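PDB 6NLR: histidinol-phosphatase from Listeria monocytogenes serotype 4b str. H7858, which probably hydrolyses L-histidinol phosphate to L-histidinol and phosphate in histidine biosynthesis, using a trinuclear metal centre in a PHP domain. Local coordinates for residues G150-E153 and Q154-A158; G193-T196 and S197-S200. All blocks are in the same frame, centred on the assembly; numbering follows the deposited sequence.

Contact 1 (G150-E153 and Q154-A158)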
ATOM      1  N   GLY A 150      19.894 -12.914  -0.357  1.00 22.79           N
ATOM      2  CA  GLY A 150      21.339 -12.798  -0.107  1.00 24.72           C
ATOM      3  C   GLY A 150      21.756 -11.514   0.593  1.00 24.11           C
ATOM      4  O   GLY A 150      22.938 -11.321   0.732  1.00 26.24           O
ATOM      5  N   GLY A 151      20.825 -10.663   1.017  1.00 23.58           N
ATOM      6  CA  GLY A 151      21.169  -9.419   1.726  1.00 23.54           C
ATOM      7  C   GLY A 151      20.149  -8.330   1.477  1.00 21.63           C
ATOM      8  O   GLY A 151      19.238  -8.516   0.654  1.00 20.06           O
ATOM      9  N   PHE A 152      20.304  -7.222   2.183  1.00 22.09           N
ATOM     10  CA  PHE A 152      19.290  -6.144   2.202  1.00 21.76           C
ATOM     11  C   PHE A 152      19.130  -5.578   0.795  1.00 20.79           C
ATOM     12  O   PHE A 152      17.979  -5.395   0.352  1.00 21.05           O
ATOM     13  CB  PHE A 152      19.632  -5.063   3.225  1.00 23.50           C
ATOM     14  CG  PHE A 152      18.496  -4.098   3.430  1.00 23.80           C
ATOM     15  CD1 PHE A 152      17.487  -4.388   4.336  1.00 22.95           C
ATOM     16  CD2 PHE A 152      18.413  -2.927   2.681  1.00 22.96           C
ATOM     17  CE1 PHE A 152      16.436  -3.497   4.514  1.00 24.30           C
ATOM     18  CE2 PHE A 152      17.373  -2.040   2.867  1.00 25.33           C
ATOM     19  CZ  PHE A 152      16.371  -2.333   3.762  1.00 23.62           C
ATOM     20  N   GLU A 153      20.240  -5.343   0.097  1.00 22.71           N
ATOM     21  CA  GLU A 153      20.206  -4.748  -1.265  1.00 23.28           C
ATOM     22  C   GLU A 153      19.546  -5.736  -2.244  1.00 22.22           C
ATOM     23  O   GLU A 153      18.728  -5.309  -3.102  1.00 20.57           O
ATOM     24  CB  GLU A 153      21.606  -4.338  -1.735  1.00 26.73           C
ATOM     25  CG  GLU A 153      21.558  -3.770  -3.134  1.00 32.18           C
ATOM     26  CD  GLU A 153      22.864  -3.383  -3.787  1.00 36.92           C
ATOM     27  OE1 GLU A 153      23.906  -3.489  -3.116  1.00 42.45           O
ATOM     28  OE2 GLU A 153      22.815  -2.935  -4.968  1.00 41.00           O
ATOM     29  N   GLN A 154      19.925  -7.010  -2.168  1.00 21.11           N
ATOM     30  CA  GLN A 154      19.330  -8.052  -3.046  1.00 22.89           C
ATOM     31  C   GLN A 154      17.806  -8.101  -2.805  1.00 21.19           C
ATOM     32  O   GLN A 154      17.056  -8.256  -3.774  1.00 21.80           O
ATOM     33  CB  GLN A 154      20.005  -9.397  -2.814  1.00 23.76           C
ATOM     34  CG  GLN A 154      21.455  -9.446  -3.288  1.00 25.77           C
ATOM     35  CD  GLN A 154      22.438  -9.189  -2.169  1.00 28.04           C
ATOM     36  OE1 GLN A 154      22.196  -8.412  -1.260  1.00 25.92           O
ATOM     37  NE2 GLN A 154      23.566  -9.878  -2.193  1.00 33.33           N
ATOM     38  N   ALA A 155      17.364  -7.945  -1.553  1.00 19.74           N
ATOM     39  CA  ALA A 155      15.934  -7.876  -1.181  1.00 19.44           C
ATOM     40  C   ALA A 155      15.287  -6.639  -1.808  1.00 19.75           C
ATOM     41  O   ALA A 155      14.149  -6.789  -2.333  1.00 20.24           O
ATOM     42  CB  ALA A 155      15.757  -7.891   0.315  1.00 19.96           C
ATOM     43  N   GLN A 156      15.979  -5.485  -1.780  1.00 19.33           N
ATOM     44  CA  GLN A 156      15.480  -4.230  -2.397  1.00 20.40           C
ATOM     45  C   GLN A 156      15.220  -4.506  -3.886  1.00 20.33           C
ATOM     46  O   GLN A 156      14.154  -4.115  -4.415  1.00 18.71           O
ATOM     47  CB  GLN A 156      16.480  -3.073  -2.300  1.00 21.28           C
ATOM     48  CG  GLN A 156      16.619  -2.463  -0.926  1.00 22.74           C
ATOM     49  CD  GLN A 156      17.747  -1.461  -0.857  1.00 26.50           C
ATOM     50  OE1 GLN A 156      18.867  -1.726  -1.286  1.00 26.08           O
ATOM     51  NE2 GLN A 156      17.465  -0.296  -0.302  1.00 25.88           N
ATOM     52  N   LEU A 157      16.184  -5.136  -4.549  1.00 19.64           N
ATOM     53  CA  LEU A 157      16.107  -5.307  -6.019  1.00 21.02           C
ATOM     54  C   LEU A 157      15.007  -6.326  -6.357  1.00 21.36           C
ATOM     55  O   LEU A 157      14.287  -6.105  -7.356  1.00 20.95           O
ATOM     56  CB  LEU A 157      17.481  -5.718  -6.552  1.00 23.30           C
ATOM     57  CG  LEU A 157      18.524  -4.610  -6.477  1.00 23.89           C
ATOM     58  CD1 LEU A 157      19.924  -5.137  -6.682  1.00 27.96           C
ATOM     59  CD2 LEU A 157      18.193  -3.551  -7.491  1.00 25.01           C
ATOM     60  N   ALA A 158      14.841  -7.382  -5.551  1.00 19.40           N
ATOM     61  CA  ALA A 158      13.743  -8.356  -5.775  1.00 19.84           C
ATOM     62  C   ALA A 158      12.384  -7.658  -5.566  1.00 19.74           C
ATOM     63  O   ALA A 158      11.443  -7.865  -6.353  1.00 19.30           O
ATOM     64  CB  ALA A 158      13.908  -9.519  -4.867  1.00 20.27           C
TER
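Q154 folds back over G150 and G151, the two glycines that turn the chain into a new helix. Its chain bends at chi2 (97°), so the amide returns toward the turn, with OE1 3.3 Å from G151 CA. NE2 lies near G150 O but at too poor an angle for a hydrogen bond. Both glycines have positive phi, and G151 is at a phi/psi combination that glycine readily adopts. A155 then supplies the first i to i+4 bond of the helix, its N donating to O of the N-cap residue G151 (3.0 Å). The next residue, Q156, gives its N to F152 O at 2.9 Å. Its extended side chain carries the amide to the edge of the F152 ring, where NE2 is 3.6 Å from CE2, with the two planes 53° apart. Q156 OE1 rests 3.3 Å from E153 CA, while NE2 is hydrogen-bonded to Q186. L157 repeats the backbone pattern, N to E153 O at 2.9 Å, and runs alongside the extended E153, CD1 lying 4.0 Å from OE2; that carboxylate oxygen has its polar partner in S200. This first turn of helix 152-168 illustrates how a helix start serves several neighbours: A155 packs on Y141 and I145 of the preceding helix 138-149, whereas Q156 and L157 meet V203 of helix 201-217.

Contact 2 (G193-T196 and S197-S200)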
ATOM      1  N   GLY A 193      20.734  -2.000   9.710  1.00 26.61           N
ATOM      2  CA  GLY A 193      21.752  -0.937   9.700  1.00 31.25           C
ATOM      3  C   GLY A 193      21.756  -0.221   8.359  1.00 29.57           C
ATOM      4  O   GLY A 193      22.827   0.229   7.908  1.00 31.14           O
ATOM      5  N   GLU A 194      20.575  -0.109   7.757  1.00 28.96           N
ATOM      6  CA  GLU A 194      20.350   0.521   6.443  1.00 28.34           C
ATOM      7  C   GLU A 194      19.466   1.745   6.647  1.00 28.25           C
ATOM      8  O   GLU A 194      18.711   1.807   7.659  1.00 25.66           O
ATOM      9  CB  GLU A 194      19.639  -0.453   5.505  1.00 31.90           C
ATOM     10  CG  GLU A 194      20.495  -1.633   5.093  1.00 33.93           C
ATOM     11  CD  GLU A 194      21.594  -1.325   4.094  1.00 40.66           C
ATOM     12  OE1 GLU A 194      21.689  -0.154   3.625  1.00 54.19           O
ATOM     13  OE2 GLU A 194      22.400  -2.239   3.842  1.00 47.07           O
ATOM     14  N   ASP A 195      19.573   2.694   5.715  1.00 26.23           N
ATOM     15  CA  ASP A 195      18.738   3.917   5.645  1.00 26.07           C
ATOM     16  C   ASP A 195      18.729   4.363   4.170  1.00 27.27           C
ATOM     17  O   ASP A 195      19.332   3.676   3.304  1.00 26.16           O
ATOM     18  CB  ASP A 195      19.222   4.951   6.673  1.00 26.26           C
ATOM     19  CG  ASP A 195      20.646   5.418   6.467  1.00 28.38           C
ATOM     20  OD1 ASP A 195      20.998   5.646   5.275  1.00 29.22           O
ATOM     21  OD2 ASP A 195      21.408   5.539   7.476  1.00 28.02           O
ATOM     22  N   THR A 196      18.018   5.429   3.859  1.00 27.22           N
ATOM     23  CA  THR A 196      17.768   5.825   2.450  1.00 28.39           C
ATOM     24  C   THR A 196      18.954   6.664   1.982  1.00 29.66           C
ATOM     25  O   THR A 196      18.923   7.069   0.805  1.00 30.34           O
ATOM     26  CB  THR A 196      16.398   6.503   2.305  1.00 31.50           C
ATOM     27  OG1 THR A 196      16.335   7.618   3.189  1.00 30.94           O
ATOM     28  CG2 THR A 196      15.259   5.550   2.595  1.00 33.37           C
ATOM     29  N   SER A 197      19.978   6.884   2.812  1.00 25.46           N
ATOM     30  CA  SER A 197      21.125   7.737   2.447  1.00 27.89           C
ATOM     31  C   SER A 197      21.991   7.040   1.385  1.00 29.50           C
ATOM     32  O   SER A 197      22.832   7.726   0.787  1.00 32.98           O
ATOM     33  CB  SER A 197      21.936   8.157   3.656  1.00 26.41           C
ATOM     34  OG  SER A 197      22.787   7.115   4.098  1.00 23.75           O
ATOM     35  N   ASP A 198      21.909   5.722   1.207  1.00 33.75           N
ATOM     36  CA  ASP A 198      22.996   5.046   0.438  1.00 38.89           C
ATOM     37  C   ASP A 198      22.422   3.973  -0.504  1.00 34.74           C
ATOM     38  O   ASP A 198      23.105   2.927  -0.781  1.00 36.22           O
ATOM     39  CB  ASP A 198      24.090   4.572   1.401  1.00 48.22           C
ATOM     40  CG  ASP A 198      23.774   3.214   1.997  1.00 53.84           C
ATOM     41  OD1 ASP A 198      22.590   2.991   2.361  1.00 55.60           O
ATOM     42  OD2 ASP A 198      24.700   2.364   2.029  1.00 60.32           O
ATOM     43  N   PHE A 199      21.266   4.238  -1.097  1.00 29.14           N
ATOM     44  CA  PHE A 199      20.753   3.432  -2.247  1.00 31.83           C
ATOM     45  C   PHE A 199      21.883   3.244  -3.265  1.00 29.05           C
ATOM     46  O   PHE A 199      22.472   4.237  -3.678  1.00 28.67           O
ATOM     47  CB  PHE A 199      19.535   4.088  -2.912  1.00 32.74           C
ATOM     48  CG  PHE A 199      18.251   4.012  -2.132  1.00 34.63           C
ATOM     49  CD1 PHE A 199      18.149   3.269  -0.960  1.00 39.41           C
ATOM     50  CD2 PHE A 199      17.125   4.686  -2.568  1.00 42.74           C
ATOM     51  CE1 PHE A 199      16.956   3.218  -0.240  1.00 41.82           C
ATOM     52  CE2 PHE A 199      15.932   4.613  -1.866  1.00 42.56           C
ATOM     53  CZ  PHE A 199      15.853   3.892  -0.703  1.00 40.04           C
ATOM     54  N   SER A 200      22.176   1.998  -3.637  1.00 26.34           N
ATOM     55  CA  SER A 200      23.211   1.643  -4.639  1.00 29.78           C
ATOM     56  C   SER A 200      22.782   2.177  -6.013  1.00 31.23           C
ATOM     57  O   SER A 200      21.570   2.487  -6.203  1.00 25.95           O
ATOM     58  CB  SER A 200      23.387   0.154  -4.710  1.00 30.55           C
ATOM     59  OG  SER A 200      22.232  -0.414  -5.304  1.00 30.52           O
TER
HETATM   60  O   HOH W   1      20.207   7.267  -1.355  1.00 36.08           O
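D195 and S197 close an Asx turn, in which D195 OD1 accepts S197 N at 2.9 Å (N-H...O angle 149°). The same oxygen takes a second bond, from S197 OG at 2.6 Å. The amide meets it on its anti side and the hydroxyl on its syn side, both somewhat out of the carboxylate plane. Both side chains make this possible by sitting between their own backbone N and carbonyl carbon (chi1 61° for D195, 78° for S197), which brings OD1 and OG together across the turn. The T196 and F199 side chains run alongside one another in a common direction. T196 CG2 touches F199 CZ at 3.7 Å, and T196 O stands 4.2 Å above the ring plane, over its centre. T196 OG1 is hydrogen-bonded to E235. A water links T196 O to F199 N. The E194 and D198 side chains cross at about a right angle and bring like charges together, OE1 to OD1 at 3.5 Å with nearly coplanar carboxylates, which may raise the pKa of one somewhat. The segment ends at S200, whose OG caps V203 N at the start of helix 201-217, while E194 and F199 rest on helix 152-168.

Overall arrangement
Contact 1 comes first along the chain and contact 2 follows, each near the start of a helix: residues 150-158 enter helix 152-168, whereas the loop 193-200 runs into helix 201-217. Their centres are about 12 Å apart, on the same side of the chain's centre and about 20 Å from it, and both belong to the PHP domain. The two touch directly. E153 OE2 probably hydrogen-bonds S200 OG at 2.6 Å, F152 CD2 packs on E194 CG at 3.4 Å, and Q156 NE2 meets F199 CE1. Thus one helix start is fastened to the N-cap of the next, joining two peripheral elements of the fold; none of the metal ligands lies in either.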